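Local coordinates for protein ribulose bisphosphate carboxylase (Hyperthermus butylicus DSM 5456, PDB 6HUN) that probably catalyses the carboxylation of ribulose 1,5-bisphosphate to two molecules of 3-phosphoglycerate, consistent with a role in an archaeal AMP degradation pathway, at residues R136-P144 with L363-S371; P151-V160 with R282-A291. All coordinates share one frame; numbering follows the deposited sequence.

How the contacts relate
Contact 2 lies between the two halves of contact 1 in sequence: 136-144 comes first, then 151-160, 282-291 and finally 363-371. Contact 1 ties the last part of strand 132-141, in the mixed sheet of the N-terminal domain, to the chain leading towards barrel strand 377-380. Contact 2 belongs to the TIM barrel, where the chain that leads into helix 156-164 meets the end of helix 275-288 and the start of barrel strand 291-295. The centres of contact 1 and contact 2 are 23 Å apart and their nearest atoms about 7 Å, without touching. Helix 312-322 borders both, through Lys317 in contact 1 and Met321 in contact 2, so one barrel helix touches both, linking the interdomain contact to the barrel contact.

Contact 1: R136-P144 with L363-S371; sequences RVEDVYFPP and LFHLEQPWS
Gln368 and Phe142 pair where strand 132-141 of the N-terminal mixed sheet meets a segment of the catalytic domain that runs in nearly the same direction. The strand has a classic beta bulge here, Glu138 and Asp139 both facing Val44 of the neighbouring strand. The tight part spans Asp139 to Phe142. The Gln368 amide meets the backbone of Phe142 like a neighbouring strand: OE1 accepts Phe142 N at 3.0 Å, and NE2 donates to Phe142 O at 3.0 Å, each bond nearly straight (175°) and on an in-plane lone pair. NE2 also reaches Pro369 O, which helps fix the amide's rotation, and Lys317 gives OE1 a second donor. The chain bend at chi2 (72°) brings the amide round to this backbone. Leu366 CD1 packs on Tyr141 CB at 3.9 Å, while Pro369 CD lies at the edge of the Tyr141 ring, whose hydroxyl bonds to Lys38 O. Asp139 OD2 takes Leu366 N on its anti side at 2.7 Å and a water shared with Leu366 O; OD1 forms a salt bridge with Lys317.

The loose side lies towards Phe364. One water joins Glu138 O to Phe364 O. At this partly exposed end the Phe364 ring lies beside Glu138, the carboxylate plane turned 86° from the ring, and Glu138 OE2 stands 3.5 Å from Phe364 CD2 at the ring edge.

Contact 2: P151-V160 with R282-A291; sequences PGPNKGIQGV and RELAEEYDLA
Pro151 and Asn154 sandwich the guanidinium of Arg282: Pro151 CB sits 3.4 Å above one face and Asn154 CA covers the opposite one, both offset toward the rim. At its edge the same group is held by charge and hydrogen bonds. Arg282 NE donates in plane to Gly152 O at 2.7 Å, nearly in line with the C=O, and NH2 adds a weak bond to that oxygen; NH1 forms a salt bridge with Glu286 OE1, one turn along the helix. A bend at chi2 (58°) turns the arginine towards the 152-154 backbone.

The side-chain amide of Asn154 reaches the other segment through ND2, which donates almost straight (175°) to Leu290 O, 2.9 Å away, in its own amide plane. Leu290 follows Asp289, whose positive phi closes helix 275-288 in a Schellman motif, and the chain then enters the fifth strand of the TIM barrel.

A second salt bridge spans Lys155 NZ and Asp289 OD1 at 2.8 Å, the lysine approaching from above the carboxylate plane; Lys264 pairs with OD2. Apolar contacts are modest: Ala291 CB meets Lys155 CG at 3.9 Å, and Val160 CG2 approaches the same methyl to 4.0 Å.

Contact 1: R136-P144 with L363-S371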
loop_
_atom_site.group_PDB
_atom_site.type_symbol
_atom_site.label_atom_id
_atom_site.label_comp_id
_atom_site.label_asym_id
_atom_site.label_seq_id
_atom_site.Cartn_x
_atom_site.Cartn_y
_atom_site.Cartn_z
ATOM N N ARG A 136 -13.894 3.768 -7.726
ATOM C CA ARG A 136 -13.654 4.132 -6.336
ATOM C C ARG A 136 -14.375 3.182 -5.385
ATOM O O ARG A 136 -15.589 2.936 -5.513
ATOM C CB ARG A 136 -14.105 5.552 -6.015
ATOM C CG ARG A 136 -13.193 6.037 -4.927
ATOM C CD ARG A 136 -13.725 6.876 -4.031
ATOM N NE ARG A 136 -12.703 7.726 -3.474
ATOM C CZ ARG A 136 -13.004 8.579 -2.521
ATOM N NH1 ARG A 136 -12.125 9.436 -2.095
ATOM N NH2 ARG A 136 -14.266 8.588 -2.117
ATOM N N VAL A 137 -13.647 2.633 -4.444
ATOM C CA VAL A 137 -14.295 1.752 -3.461
ATOM C C VAL A 137 -14.730 2.653 -2.323
ATOM O O VAL A 137 -13.880 3.217 -1.628
ATOM C CB VAL A 137 -13.372 0.626 -2.962
ATOM C CG1 VAL A 137 -14.259 -0.344 -2.143
ATOM C CG2 VAL A 137 -12.789 -0.120 -4.174
ATOM N N GLU A 138 -16.041 2.809 -2.155
ATOM C CA GLU A 138 -16.533 3.804 -1.207
ATOM C C GLU A 138 -16.679 3.236 0.220
ATOM O O GLU A 138 -16.374 3.925 1.212
ATOM C CB GLU A 138 -17.897 4.338 -1.682
ATOM C CG GLU A 138 -17.935 4.933 -3.087
ATOM C CD GLU A 138 -17.322 6.346 -3.175
ATOM O OE1 GLU A 138 -16.556 6.785 -2.296
ATOM O OE2 GLU A 138 -17.544 7.016 -4.209
ATOM N N ASP A 139 -17.160 1.999 0.333
ATOM C CA ASP A 139 -17.385 1.404 1.629
ATOM C C ASP A 139 -17.578 -0.094 1.436
ATOM O O ASP A 139 -17.937 -0.557 0.355
ATOM C CB ASP A 139 -18.652 2.008 2.287
ATOM C CG ASP A 139 -18.711 1.741 3.802
ATOM O OD1 ASP A 139 -17.734 1.147 4.346
ATOM O OD2 ASP A 139 -19.698 2.206 4.432
ATOM N N VAL A 140 -17.434 -0.830 2.532
ATOM C CA VAL A 140 -17.641 -2.285 2.513
ATOM C C VAL A 140 -18.277 -2.607 3.830
ATOM O O VAL A 140 -17.784 -2.155 4.868
ATOM C CB VAL A 140 -16.325 -3.078 2.337
ATOM C CG1 VAL A 140 -16.608 -4.590 2.394
ATOM C CG2 VAL A 140 -15.703 -2.769 0.967
ATOM N N TYR A 141 -19.379 -3.372 3.763
ATOM C CA TYR A 141 -20.079 -3.860 4.934
ATOM C C TYR A 141 -19.508 -5.225 5.247
ATOM O O TYR A 141 -19.459 -6.099 4.359
ATOM C CB TYR A 141 -21.566 -3.988 4.649
ATOM C CG TYR A 141 -22.234 -4.991 5.602
ATOM C CD1 TYR A 141 -22.511 -4.618 6.899
ATOM C CD2 TYR A 141 -22.522 -6.285 5.208
ATOM C CE1 TYR A 141 -23.144 -5.507 7.816
ATOM C CE2 TYR A 141 -23.152 -7.231 6.135
ATOM C CZ TYR A 141 -23.433 -6.797 7.426
ATOM O OH TYR A 141 -24.024 -7.621 8.364
ATOM N N PHE A 142 -19.073 -5.399 6.494
ATOM C CA PHE A 142 -18.518 -6.659 6.963
ATOM C C PHE A 142 -19.548 -7.340 7.855
ATOM O O PHE A 142 -19.947 -6.738 8.860
ATOM C CB PHE A 142 -17.223 -6.438 7.728
ATOM C CG PHE A 142 -16.137 -5.878 6.863
ATOM C CD1 PHE A 142 -15.514 -6.699 5.946
ATOM C CD2 PHE A 142 -15.832 -4.558 6.892
ATOM C CE1 PHE A 142 -14.521 -6.187 5.100
ATOM C CE2 PHE A 142 -14.804 -4.042 6.065
ATOM C CZ PHE A 142 -14.186 -4.861 5.175
ATOM N N PRO A 143 -20.000 -8.554 7.540
ATOM C CA PRO A 143 -20.983 -9.245 8.454
ATOM C C PRO A 143 -20.305 -9.749 9.709
ATOM O O PRO A 143 -19.085 -9.950 9.733
ATOM C CB PRO A 143 -21.505 -10.406 7.608
ATOM C CG PRO A 143 -20.425 -10.722 6.657
ATOM C CD PRO A 143 -19.704 -9.374 6.343
ATOM N N PRO A 144 -21.085 -10.013 10.787
ATOM C CA PRO A 144 -20.471 -10.368 12.067
ATOM C C PRO A 144 -19.521 -11.540 11.992
ATOM O O PRO A 144 -18.524 -11.551 12.705
ATOM C CB PRO A 144 -21.699 -10.707 12.960
ATOM C CG PRO A 144 -22.790 -9.915 12.397
ATOM C CD PRO A 144 -22.530 -9.775 10.898
ATOM N N LEU A 363 -25.981 7.383 0.217
ATOM C CA LEU A 363 -25.751 6.101 -0.437
ATOM C C LEU A 363 -24.278 5.715 -0.477
ATOM O O LEU A 363 -23.960 4.586 -0.869
ATOM C CB LEU A 363 -26.334 6.127 -1.851
ATOM C CG LEU A 363 -27.849 6.370 -1.938
ATOM C CD1 LEU A 363 -28.219 6.597 -3.376
ATOM C CD2 LEU A 363 -28.592 5.158 -1.375
ATOM N N PHE A 364 -23.380 6.597 -0.031
ATOM C CA PHE A 364 -21.946 6.378 -0.140
ATOM C C PHE A 364 -21.368 5.572 1.021
ATOM O O PHE A 364 -20.174 5.254 1.006
ATOM C CB PHE A 364 -21.230 7.722 -0.212
ATOM C CG PHE A 364 -21.374 8.401 -1.537
ATOM C CD1 PHE A 364 -22.458 9.229 -1.782
ATOM C CD2 PHE A 364 -20.415 8.232 -2.524
ATOM C CE1 PHE A 364 -22.602 9.867 -3.012
ATOM C CE2 PHE A 364 -20.545 8.865 -3.749
ATOM C CZ PHE A 364 -21.619 9.651 -4.023
ATOM N N HIS A 365 -22.177 5.267 2.039
ATOM C CA HIS A 365 -21.723 4.523 3.199
ATOM C C HIS A 365 -22.791 3.483 3.513
ATOM O O HIS A 365 -23.954 3.632 3.122
ATOM C CB HIS A 365 -21.491 5.419 4.455
ATOM C CG HIS A 365 -20.600 6.594 4.207
ATOM N ND1 HIS A 365 -21.086 7.879 4.078
ATOM C CD2 HIS A 365 -19.256 6.682 4.081
ATOM C CE1 HIS A 365 -20.078 8.704 3.842
ATOM N NE2 HIS A 365 -18.958 8.010 3.865
ATOM N N LEU A 366 -22.395 2.456 4.240
ATOM C CA LEU A 366 -23.297 1.353 4.577
ATOM C C LEU A 366 -23.464 1.266 6.079
ATOM O O LEU A 366 -22.619 1.720 6.842
ATOM C CB LEU A 366 -22.727 0.021 4.062
ATOM C CG LEU A 366 -22.625 -0.077 2.534
ATOM C CD1 LEU A 366 -21.529 -1.043 2.081
ATOM C CD2 LEU A 366 -23.946 -0.506 1.995
ATOM N N GLU A 367 -24.551 0.667 6.524
ATOM C CA GLU A 367 -24.714 0.454 7.960
ATOM C C GLU A 367 -23.670 -0.569 8.410
ATOM O O GLU A 367 -23.346 -1.485 7.654
ATOM C CB GLU A 367 -26.163 0.007 8.205
ATOM C CG GLU A 367 -26.385 -0.886 9.358
ATOM C CD GLU A 367 -27.839 -1.283 9.459
ATOM O OE1 GLU A 367 -28.730 -0.411 9.282
ATOM O OE2 GLU A 367 -28.081 -2.488 9.677
ATOM N N GLN A 368 -23.093 -0.401 9.640
ATOM C CA GLN A 368 -22.020 -1.277 10.127
ATOM C C GLN A 368 -22.076 -1.424 11.657
ATOM O O GLN A 368 -21.634 -0.521 12.379
ATOM C CB GLN A 368 -20.632 -0.774 9.698
ATOM C CG GLN A 368 -19.519 -1.672 10.251
ATOM C CD GLN A 368 -19.480 -3.017 9.533
ATOM O OE1 GLN A 368 -19.095 -3.084 8.347
ATOM N NE2 GLN A 368 -19.850 -4.067 10.215
ATOM N N PRO A 369 -22.559 -2.564 12.185
ATOM C CA PRO A 369 -22.336 -2.853 13.614
ATOM C C PRO A 369 -20.889 -3.263 13.857
ATOM O O PRO A 369 -20.213 -3.828 12.995
ATOM C CB PRO A 369 -23.307 -4.019 13.927
ATOM C CG PRO A 369 -23.918 -4.457 12.594
ATOM C CD PRO A 369 -23.117 -3.731 11.476
ATOM N N TRP A 370 -20.397 -2.949 15.044
ATOM C CA TRP A 370 -18.995 -3.201 15.371
ATOM C C TRP A 370 -18.890 -4.137 16.567
ATOM O O TRP A 370 -18.033 -3.969 17.441
ATOM C CB TRP A 370 -18.268 -1.885 15.658
ATOM C CG TRP A 370 -17.944 -1.073 14.464
ATOM C CD1 TRP A 370 -18.610 0.005 13.994
ATOM C CD2 TRP A 370 -16.821 -1.262 13.622
ATOM N NE1 TRP A 370 -17.987 0.526 12.892
ATOM C CE2 TRP A 370 -16.875 -0.246 12.628
ATOM C CE3 TRP A 370 -15.797 -2.221 13.573
ATOM C CZ2 TRP A 370 -15.936 -0.149 11.626
ATOM C CZ3 TRP A 370 -14.829 -2.079 12.562
ATOM C CH2 TRP A 370 -14.919 -1.062 11.621
ATOM N N SER A 371 -19.805 -5.098 16.652
ATOM C CA SER A 371 -19.783 -6.020 17.780
ATOM C C SER A 371 -18.381 -6.600 17.983
ATOM O O SER A 371 -17.746 -7.038 17.013
ATOM C CB SER A 371 -20.794 -7.129 17.498
ATOM O OG SER A 371 -21.336 -7.592 18.697
HETATM O O HOH W 1 -17.561 6.525 1.315
HETATM O O HOH W 2 -19.650 1.538 6.979
#

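Contact 2: P151-V160 with R282-A291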
loop_
_atom_site.group_PDB
_atom_site.type_symbol
_atom_site.label_atom_id
_atom_site.label_comp_id
_atom_site.label_asym_id
_atom_site.label_seq_id
_atom_site.Cartn_x
_atom_site.Cartn_y
_atom_site.Cartn_z
ATOM N N PRO A 151 -9.072 -8.672 15.201
ATOM C CA PRO A 151 -9.015 -8.416 16.669
ATOM C C PRO A 151 -9.584 -7.077 17.052
ATOM O O PRO A 151 -10.091 -6.915 18.178
ATOM C CB PRO A 151 -7.513 -8.443 16.996
ATOM C CG PRO A 151 -6.856 -8.102 15.636
ATOM C CD PRO A 151 -7.729 -8.735 14.605
ATOM N N GLY A 152 -9.472 -6.107 16.148
ATOM C CA GLY A 152 -9.761 -4.716 16.475
ATOM C C GLY A 152 -8.720 -4.162 17.427
ATOM O O GLY A 152 -7.679 -4.789 17.711
ATOM N N PRO A 153 -8.957 -2.950 17.915
ATOM C CA PRO A 153 -7.976 -2.305 18.786
ATOM C C PRO A 153 -7.719 -3.142 20.034
ATOM O O PRO A 153 -8.629 -3.821 20.575
ATOM C CB PRO A 153 -8.641 -0.943 19.126
ATOM C CG PRO A 153 -9.622 -0.682 17.971
ATOM C CD PRO A 153 -10.102 -2.080 17.558
ATOM N N ASN A 154 -6.455 -3.115 20.478
ATOM C CA ASN A 154 -6.061 -3.817 21.713
ATOM C C ASN A 154 -6.594 -3.068 22.926
ATOM O O ASN A 154 -7.063 -3.657 23.903
ATOM C CB ASN A 154 -4.553 -3.879 21.822
ATOM C CG ASN A 154 -4.077 -4.818 22.946
ATOM O OD1 ASN A 154 -4.745 -5.775 23.260
ATOM N ND2 ASN A 154 -2.904 -4.551 23.514
ATOM N N LYS A 155 -6.512 -1.750 22.862
ATOM C CA LYS A 155 -6.837 -0.881 24.006
ATOM C C LYS A 155 -8.074 -0.043 23.775
ATOM O O LYS A 155 -8.947 0.007 24.650
ATOM C CB LYS A 155 -5.660 0.040 24.333
ATOM C CG LYS A 155 -4.393 -0.711 24.819
ATOM C CD LYS A 155 -4.660 -1.334 26.148
ATOM C CE LYS A 155 -3.454 -2.146 26.574
ATOM N NZ LYS A 155 -3.642 -2.477 27.992
ATOM N N GLY A 156 -8.205 0.524 22.600
ATOM C CA GLY A 156 -9.317 1.415 22.287
ATOM C C GLY A 156 -9.239 2.726 23.071
ATOM O O GLY A 156 -8.285 3.005 23.805
ATOM N N ILE A 157 -10.274 3.541 22.893
ATOM C CA ILE A 157 -10.372 4.807 23.622
ATOM C C ILE A 157 -10.207 4.572 25.125
ATOM O O ILE A 157 -9.402 5.220 25.813
ATOM C CB ILE A 157 -11.721 5.450 23.305
ATOM C CG1 ILE A 157 -11.711 5.825 21.778
ATOM C CG2 ILE A 157 -11.902 6.719 24.160
ATOM C CD1 ILE A 157 -12.984 6.575 21.322
ATOM N N GLN A 158 -10.973 3.642 25.662
ATOM C CA GLN A 158 -10.984 3.506 27.119
ATOM C C GLN A 158 -9.668 2.954 27.633
ATOM O O GLN A 158 -9.187 3.379 28.688
ATOM C CB GLN A 158 -12.175 2.677 27.563
ATOM C CG GLN A 158 -13.550 3.409 27.402
ATOM C CD GLN A 158 -13.626 4.901 27.873
ATOM O OE1 GLN A 158 -13.197 5.278 28.972
ATOM N NE2 GLN A 158 -14.211 5.741 27.024
ATOM N N GLY A 159 -9.026 2.035 26.889
ATOM C CA GLY A 159 -7.762 1.529 27.369
ATOM C C GLY A 159 -6.645 2.545 27.310
ATOM O O GLY A 159 -5.754 2.526 28.166
ATOM N N VAL A 160 -6.663 3.438 26.304
ATOM C CA VAL A 160 -5.667 4.498 26.238
ATOM C C VAL A 160 -5.924 5.515 27.349
ATOM O O VAL A 160 -4.984 6.013 27.996
ATOM C CB VAL A 160 -5.718 5.181 24.872
ATOM C CG1 VAL A 160 -4.904 6.487 24.837
ATOM C CG2 VAL A 160 -5.300 4.088 23.714
ATOM N N ARG A 282 -0.030 -5.792 15.641
ATOM C CA ARG A 282 -1.169 -5.948 16.538
ATOM C C ARG A 282 -1.024 -7.213 17.372
ATOM O O ARG A 282 -1.362 -7.228 18.575
ATOM C CB ARG A 282 -2.481 -5.928 15.721
ATOM C CG ARG A 282 -3.731 -6.244 16.515
ATOM C CD ARG A 282 -3.940 -5.265 17.729
ATOM N NE ARG A 282 -5.188 -5.577 18.398
ATOM C CZ ARG A 282 -5.303 -6.498 19.348
ATOM N NH1 ARG A 282 -4.220 -7.144 19.797
ATOM N NH2 ARG A 282 -6.492 -6.730 19.917
ATOM N N GLU A 283 -0.468 -8.276 16.783
ATOM C CA GLU A 283 -0.194 -9.453 17.598
ATOM C C GLU A 283 0.874 -9.177 18.631
ATOM O O GLU A 283 0.799 -9.707 19.751
ATOM C CB GLU A 283 0.254 -10.602 16.677
ATOM C CG GLU A 283 -0.884 -11.293 15.988
ATOM C CD GLU A 283 -0.455 -12.515 15.156
ATOM O OE1 GLU A 283 -1.312 -13.402 14.884
ATOM O OE2 GLU A 283 0.731 -12.552 14.750
ATOM N N LEU A 284 1.947 -8.459 18.264
ATOM C CA LEU A 284 2.935 -8.167 19.315
ATOM C C LEU A 284 2.374 -7.222 20.370
ATOM O O LEU A 284 2.737 -7.330 21.547
ATOM C CB LEU A 284 4.212 -7.580 18.732
ATOM C CG LEU A 284 4.888 -8.601 17.793
ATOM C CD1 LEU A 284 5.955 -7.941 16.930
ATOM C CD2 LEU A 284 5.436 -9.805 18.568
ATOM N N ALA A 285 1.496 -6.299 19.983
ATOM C CA ALA A 285 0.855 -5.459 20.991
ATOM C C ALA A 285 0.041 -6.295 21.974
ATOM O O ALA A 285 -0.059 -5.941 23.165
ATOM C CB ALA A 285 -0.046 -4.412 20.299
ATOM N N GLU A 286 -0.661 -7.325 21.474
ATOM C CA GLU A 286 -1.338 -8.247 22.379
ATOM C C GLU A 286 -0.344 -8.833 23.391
ATOM O O GLU A 286 -0.533 -8.752 24.630
ATOM C CB GLU A 286 -2.010 -9.351 21.531
ATOM C CG GLU A 286 -2.916 -10.322 22.291
ATOM C CD GLU A 286 -4.103 -9.590 22.851
ATOM O OE1 GLU A 286 -4.609 -8.677 22.154
ATOM O OE2 GLU A 286 -4.500 -9.885 24.005
ATOM N N GLU A 287 0.758 -9.368 22.878
ATOM C CA GLU A 287 1.752 -10.029 23.724
ATOM C C GLU A 287 2.321 -9.071 24.776
ATOM O O GLU A 287 2.527 -9.458 25.932
ATOM C CB GLU A 287 2.872 -10.572 22.833
ATOM C CG GLU A 287 4.088 -11.107 23.610
ATOM C CD GLU A 287 5.134 -11.729 22.675
ATOM O OE1 GLU A 287 6.100 -12.359 23.186
ATOM O OE2 GLU A 287 4.980 -11.560 21.435
ATOM N N TYR A 288 2.579 -7.820 24.390
ATOM C CA TYR A 288 3.328 -6.869 25.193
ATOM C C TYR A 288 2.439 -5.803 25.820
ATOM O O TYR A 288 2.959 -4.847 26.424
ATOM C CB TYR A 288 4.412 -6.188 24.354
ATOM C CG TYR A 288 5.530 -7.075 23.833
ATOM C CD1 TYR A 288 6.372 -7.778 24.690
ATOM C CD2 TYR A 288 5.776 -7.140 22.460
ATOM C CE1 TYR A 288 7.408 -8.575 24.155
ATOM C CE2 TYR A 288 6.766 -7.902 21.941
ATOM C CZ TYR A 288 7.570 -8.624 22.786
ATOM O OH TYR A 288 8.557 -9.356 22.205
ATOM N N ASP A 289 1.119 -5.906 25.655
ATOM C CA ASP A 289 0.170 -4.985 26.289
ATOM C C ASP A 289 0.410 -3.517 25.887
ATOM O O ASP A 289 0.473 -2.609 26.732
ATOM C CB ASP A 289 0.202 -5.160 27.824
ATOM C CG ASP A 289 -1.065 -4.649 28.506
ATOM O OD1 ASP A 289 -2.169 -4.821 27.956
ATOM O OD2 ASP A 289 -0.975 -4.077 29.625
ATOM N N LEU A 290 0.442 -3.257 24.556
ATOM C CA LEU A 290 0.699 -1.937 24.000
ATOM C C LEU A 290 -0.531 -1.429 23.234
ATOM O O LEU A 290 -1.408 -2.198 22.832
ATOM C CB LEU A 290 1.932 -1.950 23.020
ATOM C CG LEU A 290 3.277 -2.522 23.529
ATOM C CD1 LEU A 290 4.339 -2.662 22.458
ATOM C CD2 LEU A 290 3.762 -1.676 24.740
ATOM N N ALA A 291 -0.600 -0.115 23.048
ATOM C CA ALA A 291 -1.517 0.525 22.115
ATOM C C ALA A 291 -0.738 0.902 20.853
ATOM O O ALA A 291 0.479 1.131 20.894
ATOM C CB ALA A 291 -2.149 1.793 22.756
#